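Local structure of putative phophotriesterase (Proteus mirabilis, 3RHG) at residues P22-F27 / L291-F296; G18-H23 / G89-D94; S226-D231 / E251-G256. The protein is a zinc-containing member of the phosphotriesterase family of amidohydrolases and probably hydrolyses ester bonds at a two-metal site. All blocks are in the same frame, centred on the assembly; numbering follows the deposited sequence. Where two conformers were deposited one is given.

Interaction 1. Residues P22-F27 / L291-F296. With ZN (zinc ion), chain B; BEZ (benzoic acid), chain D.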
loop_
_atom_site.group_PDB
_atom_site.type_symbol
_atom_site.label_atom_id
_atom_site.label_comp_id
_atom_site.label_asym_id
_atom_site.label_seq_id
_atom_site.Cartn_x
_atom_site.Cartn_y
_atom_site.Cartn_z
ATOM N N PRO A 22 1.223 -2.927 -21.795
ATOM C CA PRO A 22 0.823 -4.183 -22.467
ATOM C C PRO A 22 -0.244 -5.008 -21.768
ATOM O O PRO A 22 -0.693 -6.023 -22.330
ATOM C CB PRO A 22 2.147 -4.973 -22.541
ATOM C CG PRO A 22 2.882 -4.520 -21.290
ATOM C CD PRO A 22 2.542 -3.032 -21.150
ATOM N N HIS A 23 -0.629 -4.641 -20.550
ATOM C CA HIS A 23 -1.658 -5.461 -19.884
ATOM C C HIS A 23 -2.515 -4.613 -18.947
ATOM O O HIS A 23 -2.119 -4.356 -17.802
ATOM C CB HIS A 23 -1.057 -6.642 -19.098
ATOM C CG HIS A 23 -2.097 -7.565 -18.506
ATOM N ND1 HIS A 23 -2.263 -8.876 -18.910
ATOM C CD2 HIS A 23 -3.031 -7.350 -17.543
ATOM C CE1 HIS A 23 -3.247 -9.433 -18.218
ATOM N NE2 HIS A 23 -3.736 -8.527 -17.381
ATOM N N GLU A 24 -3.678 -4.188 -19.439
ATOM C CA GLU A 24 -4.598 -3.347 -18.661
ATOM C C GLU A 24 -6.011 -3.811 -18.960
ATOM O O GLU A 24 -6.214 -4.600 -19.879
ATOM C CB GLU A 24 -4.437 -1.860 -19.077
ATOM C CG GLU A 24 -3.024 -1.342 -18.950
ATOM C CD GLU A 24 -2.547 -1.295 -17.521
ATOM O OE1 GLU A 24 -3.382 -1.336 -16.568
ATOM O OE2 GLU A 24 -1.317 -1.225 -17.337
ATOM N N HIS A 25 -6.981 -3.327 -18.193
ATOM C CA HIS A 25 -8.380 -3.501 -18.568
ATOM C C HIS A 25 -9.057 -2.160 -18.598
ATOM O O HIS A 25 -9.159 -1.510 -17.572
ATOM C CB HIS A 25 -9.100 -4.491 -17.640
ATOM C CG HIS A 25 -8.403 -5.812 -17.586
ATOM N ND1 HIS A 25 -8.663 -6.821 -18.486
ATOM C CD2 HIS A 25 -7.377 -6.249 -16.814
ATOM C CE1 HIS A 25 -7.867 -7.847 -18.241
ATOM N NE2 HIS A 25 -7.080 -7.530 -17.225
ATOM N N LEU A 26 -9.456 -1.724 -19.789
ATOM C CA LEU A 26 -10.229 -0.486 -19.910
ATOM C C LEU A 26 -11.695 -0.728 -19.580
ATOM O O LEU A 26 -12.274 0.019 -18.794
ATOM C CB LEU A 26 -10.104 0.133 -21.307
ATOM C CG LEU A 26 -8.795 0.910 -21.521
ATOM C CD1 LEU A 26 -7.590 -0.027 -21.346
ATOM C CD2 LEU A 26 -8.769 1.614 -22.891
ATOM N N PHE A 27 -12.271 -1.760 -20.199
ATOM C CA PHE A 27 -13.671 -2.136 -19.997
ATOM C C PHE A 27 -13.746 -3.616 -19.652
ATOM O O PHE A 27 -13.336 -4.490 -20.435
ATOM C CB PHE A 27 -14.507 -1.808 -21.239
ATOM C CG PHE A 27 -14.448 -0.351 -21.621
ATOM C CD1 PHE A 27 -15.197 0.591 -20.913
ATOM C CD2 PHE A 27 -13.632 0.089 -22.662
ATOM C CE1 PHE A 27 -15.133 1.936 -21.219
ATOM C CE2 PHE A 27 -13.562 1.440 -22.979
ATOM C CZ PHE A 27 -14.309 2.369 -22.257
ATOM N N LEU A 291 6.171 -4.433 -18.330
ATOM C CA LEU A 291 5.634 -3.827 -17.100
ATOM C C LEU A 291 4.250 -3.268 -17.346
ATOM O O LEU A 291 4.006 -2.667 -18.386
ATOM C CB LEU A 291 6.497 -2.628 -16.701
ATOM C CG LEU A 291 7.997 -2.887 -16.560
ATOM C CD1 LEU A 291 8.736 -1.590 -16.237
ATOM C CD2 LEU A 291 8.331 -3.960 -15.526
ATOM N N SER A 292 3.324 -3.448 -16.398
ATOM C CA SER A 292 2.010 -2.839 -16.554
ATOM C C SER A 292 1.330 -2.760 -15.171
ATOM O O SER A 292 1.948 -3.136 -14.155
ATOM C CB SER A 292 1.166 -3.638 -17.576
ATOM O OG SER A 292 0.514 -2.775 -18.516
ATOM N N HIS A 293 0.089 -2.253 -15.131
ATOM C CA HIS A 293 -0.647 -2.030 -13.874
ATOM C C HIS A 293 -1.764 -3.053 -13.634
ATOM O O HIS A 293 -2.197 -3.231 -12.500
ATOM C CB HIS A 293 -1.358 -0.660 -13.911
ATOM C CG HIS A 293 -0.467 0.497 -14.232
ATOM N ND1 HIS A 293 -0.230 0.903 -15.531
ATOM C CD2 HIS A 293 0.211 1.364 -13.431
ATOM C CE1 HIS A 293 0.563 1.968 -15.519
ATOM N NE2 HIS A 293 0.843 2.270 -14.259
ATOM N N ASP A 294 -2.284 -3.647 -14.710
ATOM C CA ASP A 294 -3.469 -4.510 -14.605
ATOM C C ASP A 294 -4.637 -3.820 -13.933
ATOM O O ASP A 294 -5.320 -4.435 -13.111
ATOM C CB ASP A 294 -3.152 -5.852 -13.907
ATOM C CG ASP A 294 -4.210 -6.904 -14.166
ATOM O OD1 ASP A 294 -4.900 -6.803 -15.214
ATOM O OD2 ASP A 294 -4.377 -7.837 -13.318
ATOM N N VAL A 295 -4.885 -2.555 -14.267
ATOM C CA VAL A 295 -6.100 -1.891 -13.781
ATOM C C VAL A 295 -7.293 -2.775 -14.149
ATOM O O VAL A 295 -7.475 -3.108 -15.317
ATOM C CB VAL A 295 -6.274 -0.478 -14.374
ATOM C CG1 VAL A 295 -7.678 0.082 -14.053
ATOM C CG2 VAL A 295 -5.185 0.450 -13.838
ATOM N N PHE A 296 -8.102 -3.167 -13.162
ATOM C CA PHE A 296 -9.238 -4.030 -13.457
ATOM C C PHE A 296 -10.376 -3.841 -12.470
ATOM O O PHE A 296 -11.396 -4.530 -12.570
ATOM C CB PHE A 296 -8.818 -5.511 -13.543
ATOM C CG PHE A 296 -8.664 -6.218 -12.200
ATOM C CD1 PHE A 296 -9.649 -7.104 -11.761
ATOM C CD2 PHE A 296 -7.514 -6.042 -11.412
ATOM C CE1 PHE A 296 -9.527 -7.782 -10.527
ATOM C CE2 PHE A 296 -7.360 -6.713 -10.178
ATOM C CZ PHE A 296 -8.357 -7.598 -9.746
HETATM ZN ZN ZN B . -5.593 -8.648 -16.504
HETATM C C BEZ D . -5.610 -13.241 -9.509
HETATM O O1 BEZ D . -5.134 -14.212 -10.134
HETATM O O2 BEZ D . -6.514 -13.432 -8.661
HETATM C C1 BEZ D . -5.113 -11.853 -9.760
HETATM C C2 BEZ D . -4.214 -11.589 -10.796
HETATM C C3 BEZ D . -3.776 -10.284 -11.021
HETATM C C4 BEZ D . -4.214 -9.252 -10.202
HETATM C C5 BEZ D . -5.099 -9.523 -9.163
HETATM C C6 BEZ D . -5.557 -10.819 -8.938
#
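The Glu24 carboxylate lies alongside the 292-295 backbone and accepts the amides of His293 and Val295 and the side chains of Ser292 and His293. Three donors converge on Glu24 OE2: Ser292 OG at 2.7 Å, His293 N at 2.8 Å and His293 ND1 at 3.0 Å. The amide comes in on the syn side of the carboxylate, whereas the hydroxyl and the imidazole approach from above its plane. Glu24 OE1 accepts Val295 N at 3.0 Å, nearly along its C-O axis, and has a weak bond from Trp309 NE1. A bend in the Glu24 chain (chi2 -66°) brings the carboxylate back beside these amides, and the grip on both oxygens should fix its rotation. His293 is held at its other nitrogen too, by Val312 N. His23 N donates to the Ser292 hydroxyl, which thus accepts one bond and passes another on to Glu24. Two backbone bonds run alongside, Asp294 N to His23 O and His25 N to Val295 O.

On the other side of this backbone seam, His23, His25 and Asp294 converge on a metal. The zinc ion is bound by His23 NE2 at 2.1 Å, His25 NE2 at 2.0 Å and, longer, Asp294 OD1 at 2.4 Å. The Asp294 carboxylate is turned 75° from the His23 ring and 57° from the His25 ring, with OD1 at the edge of both. Asn197 and Thr96 hold the far nitrogens of His23 and His25, and Glu166 also binds this metal. Asp294 OD2 faces the bound benzoic acid, 3.4 Å from its C3, and the Phe296 ring meets the same molecule obliquely. A His-X-His pair at the end of the first strand and an aspartate just after the last, sharing one metal, are the hallmark of the amidohydrolase (beta/alpha)8 barrel.

Interaction 2. Residues G18-H23 / G89-D94. With ZN (zinc ion), chain B.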
loop_
_atom_site.group_PDB
_atom_site.type_symbol
_atom_site.label_atom_id
_atom_site.label_comp_id
_atom_site.label_asym_id
_atom_site.label_seq_id
_atom_site.Cartn_x
_atom_site.Cartn_y
_atom_site.Cartn_z
ATOM N N GLY A 18 5.462 3.963 -29.324
ATOM C CA GLY A 18 5.792 4.809 -28.177
ATOM C C GLY A 18 5.576 4.131 -26.822
ATOM O O GLY A 18 5.639 2.910 -26.709
ATOM N N LEU A 19 5.372 4.945 -25.793
ATOM C CA LEU A 19 5.151 4.449 -24.441
ATOM C C LEU A 19 3.892 3.596 -24.437
ATOM O O LEU A 19 2.797 4.080 -24.785
ATOM C CB LEU A 19 5.020 5.625 -23.472
ATOM C CG LEU A 19 4.723 5.360 -21.994
ATOM C CD1 LEU A 19 5.798 4.462 -21.380
ATOM C CD2 LEU A 19 4.609 6.695 -21.242
ATOM N N THR A 20 4.052 2.333 -24.031
ATOM C CA THR A 20 3.015 1.318 -24.197
ATOM C C THR A 20 2.801 0.570 -22.885
ATOM O O THR A 20 3.759 0.193 -22.205
ATOM C CB THR A 20 3.453 0.299 -25.262
ATOM O OG1 THR A 20 3.564 0.966 -26.526
ATOM C CG2 THR A 20 2.402 -0.821 -25.425
ATOM N N LEU A 21 1.537 0.318 -22.559
ATOM C CA LEU A 21 1.160 -0.525 -21.405
ATOM C C LEU A 21 0.536 -1.796 -21.968
ATOM O O LEU A 21 -0.547 -1.757 -22.564
ATOM C CB LEU A 21 0.152 0.199 -20.529
ATOM C CG LEU A 21 0.658 1.456 -19.811
ATOM C CD1 LEU A 21 -0.530 2.184 -19.104
ATOM C CD2 LEU A 21 1.743 1.061 -18.822
ATOM N N PRO A 22 1.223 -2.927 -21.795
ATOM C CA PRO A 22 0.823 -4.183 -22.467
ATOM C C PRO A 22 -0.244 -5.008 -21.768
ATOM O O PRO A 22 -0.693 -6.023 -22.330
ATOM C CB PRO A 22 2.147 -4.973 -22.541
ATOM C CG PRO A 22 2.882 -4.520 -21.290
ATOM C CD PRO A 22 2.542 -3.032 -21.150
ATOM N N HIS A 23 -0.629 -4.641 -20.550
ATOM C CA HIS A 23 -1.658 -5.461 -19.884
ATOM C C HIS A 23 -2.515 -4.613 -18.947
ATOM O O HIS A 23 -2.119 -4.356 -17.802
ATOM C CB HIS A 23 -1.057 -6.642 -19.098
ATOM C CG HIS A 23 -2.097 -7.565 -18.506
ATOM N ND1 HIS A 23 -2.263 -8.876 -18.910
ATOM C CD2 HIS A 23 -3.031 -7.350 -17.543
ATOM C CE1 HIS A 23 -3.247 -9.433 -18.218
ATOM N NE2 HIS A 23 -3.736 -8.527 -17.381
ATOM N N GLY A 89 2.072 8.783 -22.997
ATOM C CA GLY A 89 1.513 7.450 -23.279
ATOM C C GLY A 89 0.889 7.429 -24.662
ATOM O O GLY A 89 0.134 8.354 -25.021
ATOM N N LYS A 90 1.192 6.392 -25.448
ATOM C CA LYS A 90 0.710 6.327 -26.839
ATOM C C LYS A 90 -0.118 5.088 -27.144
ATOM O O LYS A 90 -0.971 5.112 -28.033
ATOM C CB LYS A 90 1.879 6.440 -27.853
ATOM C CG LYS A 90 2.793 7.639 -27.672
ATOM C CD LYS A 90 2.157 8.941 -28.124
ATOM C CE LYS A 90 3.195 10.074 -28.141
ATOM N NZ LYS A 90 2.612 11.424 -27.912
ATOM N N THR A 91 0.146 3.996 -26.429
ATOM C CA THR A 91 -0.481 2.718 -26.747
ATOM C C THR A 91 -0.869 1.992 -25.467
ATOM O O THR A 91 -0.078 1.937 -24.519
ATOM C CB THR A 91 0.481 1.833 -27.578
ATOM O OG1 THR A 91 0.903 2.551 -28.761
ATOM C CG2 THR A 91 -0.186 0.504 -27.977
ATOM N N ILE A 92 -2.074 1.412 -25.458
ATOM C CA ILE A 92 -2.535 0.633 -24.307
ATOM C C ILE A 92 -3.252 -0.620 -24.786
ATOM O O ILE A 92 -3.990 -0.573 -25.784
ATOM C CB ILE A 92 -3.432 1.496 -23.347
ATOM C CG1 ILE A 92 -3.702 0.757 -22.024
ATOM C CG2 ILE A 92 -4.730 1.918 -24.029
ATOM C CD1 ILE A 92 -4.253 1.686 -20.919
ATOM N N VAL A 93 -2.993 -1.747 -24.121
ATOM C CA VAL A 93 -3.626 -3.019 -24.481
ATOM C C VAL A 93 -4.684 -3.379 -23.453
ATOM O O VAL A 93 -4.391 -3.460 -22.266
ATOM C CB VAL A 93 -2.597 -4.184 -24.529
ATOM C CG1 VAL A 93 -3.270 -5.524 -24.895
ATOM C CG2 VAL A 93 -1.480 -3.879 -25.516
ATOM N N ASP A 94 -5.910 -3.572 -23.926
ATOM C CA ASP A 94 -6.977 -4.086 -23.078
ATOM C C ASP A 94 -6.943 -5.610 -23.190
ATOM O O ASP A 94 -7.192 -6.148 -24.273
ATOM C CB ASP A 94 -8.329 -3.561 -23.557
ATOM C CG ASP A 94 -9.488 -4.170 -22.797
ATOM O OD1 ASP A 94 -9.843 -3.645 -21.738
ATOM O OD2 ASP A 94 -10.067 -5.161 -23.286
HETATM ZN ZN ZN B . -5.593 -8.648 -16.504
#
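Thr20 and Thr91 share one first torsion, OG1 beside the backbone N (chi1 -64° and -55°), and stand side by side on one face of two parallel strands. Thr20 OG1 touches Thr91 CB at 3.4 Å, and the two CG2 methyls pack together. Neither hydroxyl bonds the other: Thr20 OG1 donates to Gly18 O at 2.8 Å, and Thr91 OG1 bonds Met17 O and Asn118 ND2. On the reverse face Leu21 lies aslant Ile92, with Leu21 CB 4.2 Å from Ile92 CG1.

The backbone ladder is parallel. Leu19 O is gripped by two successive amides, Lys90 N at 2.9 Å in its carbonyl plane and Thr91 N at 3.1 Å, tilted 21° from it. Thr91 O then receives Leu21 N at 3.0 Å, and Leu21 O receives Val93 N at 2.9 Å. Val93 packs its CB against Pro22 O at 3.4 Å, where the chain turns the corner into the zinc ligand His23.

These are the first two strands of the barrel. Helix 74-86 packs on the Leu21 and Ile92 face through Phe84 and Leu81, helix 336-343 meets Thr20 and Val93 through Leu342, and strand 118-123 continues the sheet beyond 89-94.

Interaction 3. Residues S226-D231 / E251-G256. With ZN (zinc ion), chain C; BEZ (benzoic acid), chain D.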
loop_
_atom_site.group_PDB
_atom_site.type_symbol
_atom_site.label_atom_id
_atom_site.label_comp_id
_atom_site.label_asym_id
_atom_site.label_seq_id
_atom_site.Cartn_x
_atom_site.Cartn_y
_atom_site.Cartn_z
ATOM N N SER A 226 4.036 -14.097 -23.435
ATOM C CA SER A 226 4.290 -13.441 -22.160
ATOM C C SER A 226 3.519 -14.105 -21.035
ATOM O O SER A 226 2.333 -14.476 -21.200
ATOM C CB SER A 226 3.957 -11.946 -22.219
ATOM O OG SER A 226 2.612 -11.761 -22.635
ATOM N N LEU A 227 4.196 -14.256 -19.901
ATOM C CA LEU A 227 3.556 -14.808 -18.715
ATOM C C LEU A 227 3.072 -13.656 -17.833
ATOM O O LEU A 227 3.870 -12.965 -17.229
ATOM C CB LEU A 227 4.493 -15.766 -17.948
ATOM C CG LEU A 227 5.023 -16.950 -18.769
ATOM C CD1 LEU A 227 5.878 -17.890 -17.882
ATOM C CD2 LEU A 227 3.835 -17.719 -19.378
ATOM N N ALA A 228 1.765 -13.434 -17.785
ATOM C CA ALA A 228 1.202 -12.383 -16.942
ATOM C C ALA A 228 1.321 -12.747 -15.457
ATOM O O ALA A 228 1.489 -13.904 -15.085
ATOM C CB ALA A 228 -0.292 -12.153 -17.282
ATOM N N HIS A 229 1.216 -11.733 -14.622
ATOM C CA HIS A 229 1.184 -11.886 -13.182
ATOM C C HIS A 229 2.427 -12.627 -12.675
ATOM O O HIS A 229 2.355 -13.512 -11.817
ATOM C CB HIS A 229 -0.101 -12.613 -12.762
ATOM C CG HIS A 229 -1.330 -12.128 -13.464
ATOM N ND1 HIS A 229 -1.538 -10.801 -13.770
ATOM C CD2 HIS A 229 -2.423 -12.790 -13.914
ATOM C CE1 HIS A 229 -2.690 -10.664 -14.405
ATOM N NE2 HIS A 229 -3.259 -11.853 -14.491
ATOM N N SER A 230 3.582 -12.251 -13.211
ATOM C CA SER A 230 4.831 -12.785 -12.715
ATOM C C SER A 230 5.211 -12.119 -11.386
ATOM O O SER A 230 6.108 -12.607 -10.693
ATOM C CB SER A 230 5.944 -12.562 -13.753
ATOM O OG SER A 230 5.676 -13.278 -14.958
ATOM N N ASP A 231 4.539 -11.016 -11.033
ATOM C CA ASP A 231 4.961 -10.215 -9.875
ATOM C C ASP A 231 5.078 -11.034 -8.578
ATOM O O ASP A 231 6.062 -10.900 -7.855
ATOM C CB ASP A 231 4.044 -8.995 -9.637
ATOM C CG ASP A 231 3.640 -8.286 -10.934
ATOM O OD1 ASP A 231 3.805 -7.048 -10.986
ATOM O OD2 ASP A 231 3.160 -8.957 -11.889
ATOM N N GLU A 251 6.018 -10.807 -17.516
ATOM C CA GLU A 251 5.290 -9.559 -17.392
ATOM C C GLU A 251 4.958 -9.293 -15.929
ATOM O O GLU A 251 4.304 -10.119 -15.257
ATOM C CB GLU A 251 4.004 -9.630 -18.214
ATOM C CG GLU A 251 3.104 -8.417 -18.096
ATOM C CD GLU A 251 1.927 -8.558 -19.030
ATOM O OE1 GLU A 251 0.849 -9.087 -18.626
ATOM O OE2 GLU A 251 2.100 -8.187 -20.201
ATOM N N PHE A 252 5.443 -8.157 -15.433
ATOM C CA PHE A 252 5.152 -7.663 -14.104
ATOM C C PHE A 252 4.060 -6.656 -14.309
ATOM O O PHE A 252 4.321 -5.481 -14.591
ATOM C CB PHE A 252 6.405 -7.041 -13.462
ATOM C CG PHE A 252 7.466 -8.057 -13.115
ATOM C CD1 PHE A 252 7.630 -8.493 -11.802
ATOM C CD2 PHE A 252 8.289 -8.589 -14.107
ATOM C CE1 PHE A 252 8.607 -9.451 -11.478
ATOM C CE2 PHE A 252 9.272 -9.534 -13.810
ATOM C CZ PHE A 252 9.446 -9.963 -12.488
ATOM N N ASP A 253 2.819 -7.126 -14.230
ATOM C CA ASP A 253 1.684 -6.293 -14.584
ATOM C C ASP A 253 0.832 -5.909 -13.365
ATOM O O ASP A 253 -0.300 -5.440 -13.529
ATOM C CB ASP A 253 0.820 -7.017 -15.633
ATOM C CG ASP A 253 0.542 -8.452 -15.260
ATOM O OD1 ASP A 253 0.354 -8.694 -14.061
ATOM O OD2 ASP A 253 0.562 -9.341 -16.143
ATOM N N MET A 254 1.378 -6.055 -12.153
ATOM C CA MET A 254 0.612 -5.726 -10.936
ATOM C C MET A 254 1.286 -4.572 -10.220
ATOM O O MET A 254 1.177 -4.411 -9.005
ATOM C CB MET A 254 0.491 -6.947 -10.030
ATOM C CG MET A 254 -0.199 -8.094 -10.737
ATOM S SD MET A 254 0.025 -9.709 -9.941
ATOM C CE MET A 254 -0.865 -9.479 -8.413
ATOM N N ILE A 255 1.996 -3.748 -10.990
ATOM C CA ILE A 255 2.799 -2.709 -10.364
ATOM C C ILE A 255 1.901 -1.615 -9.841
ATOM O O ILE A 255 1.162 -0.993 -10.612
ATOM C CB ILE A 255 3.862 -2.168 -11.359
ATOM C CG1 ILE A 255 4.866 -3.284 -11.670
ATOM C CG2 ILE A 255 4.602 -0.922 -10.780
ATOM C CD1 ILE A 255 5.848 -2.932 -12.778
ATOM N N GLY A 256 1.967 -1.379 -8.528
ATOM C CA GLY A 256 1.069 -0.443 -7.872
ATOM C C GLY A 256 -0.335 -0.976 -7.616
ATOM O O GLY A 256 -1.258 -0.196 -7.311
HETATM ZN ZN ZN C . -5.106 -12.297 -15.229
HETATM C C BEZ D . -5.610 -13.241 -9.509
HETATM O O1 BEZ D . -5.134 -14.212 -10.134
HETATM O O2 BEZ D . -6.514 -13.432 -8.661
HETATM C C1 BEZ D . -5.113 -11.853 -9.760
HETATM C C2 BEZ D . -4.214 -11.589 -10.796
HETATM C C3 BEZ D . -3.776 -10.284 -11.021
HETATM C C4 BEZ D . -4.214 -9.252 -10.202
HETATM C C5 BEZ D . -5.099 -9.523 -9.163
HETATM C C6 BEZ D . -5.557 -10.819 -8.938
#
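The His229 ring is sandwiched, with Ala228 CB over the centre of one face and benzoic acid C3 over the other, 3.5 Å above the plane. The contact joins the C-terminal ends of two strands of the (beta/alpha)8 barrel, 225-227 and 249-252, which helix 237-245 links into a beta-alpha-beta unit. At the ring's edge Asp253 OD1 accepts His229 ND1 at 2.8 Å, the carboxylate turned 70° from the imidazole; His229 NE2 binds a zinc ion at 2.0 Å, with Glu166 and His199 as further ligands. A second flat group, the Phe252 ring, has Ser230 CB over a face.

Asp253 is the second shell of the metal: Asp253 OD2 takes the backbone N of His229 at 2.9 Å, while OD1 fixes the rotation of the ring. Asp231 accepts the next two amides: Asp231 OD1 takes Met254 N at 2.9 Å, from above the carboxylate plane, and OD2 takes Asp253 N, weakly. Met254, bent at its last torsion (chi3 67°), brings CE to 3.8 Å from benzoic acid C4. Nearby, Leu227 O accepts Glu251 N at 3.1 Å and Ser230 OG at 2.9 Å, from opposite faces of its carbonyl plane.

How the interactions relate
All three contacts belong to one parallel barrel, and interactions 1 and 3 each contribute ligands to one of the two zinc sites, completed by the shared Glu166 and, for the second, His199. Interaction 2 pairs the first two strands; interaction 1 continues from it through the shared Pro22 and His23, with Glu24 N 3.0 Å from Val93 O and Leu26 N 2.8 Å from Asp94 OD1. Interaction 3 is nested within the chain between the segments of interaction 1, and Ser292 N lies 2.9 Å from Phe252 O. His23 NE2 is 3.8 Å from His229 CE1, bringing ligands of the two metals together. Benzoic acid touches interactions 1 and 3, through Asp294, Phe296, His229 and Met254.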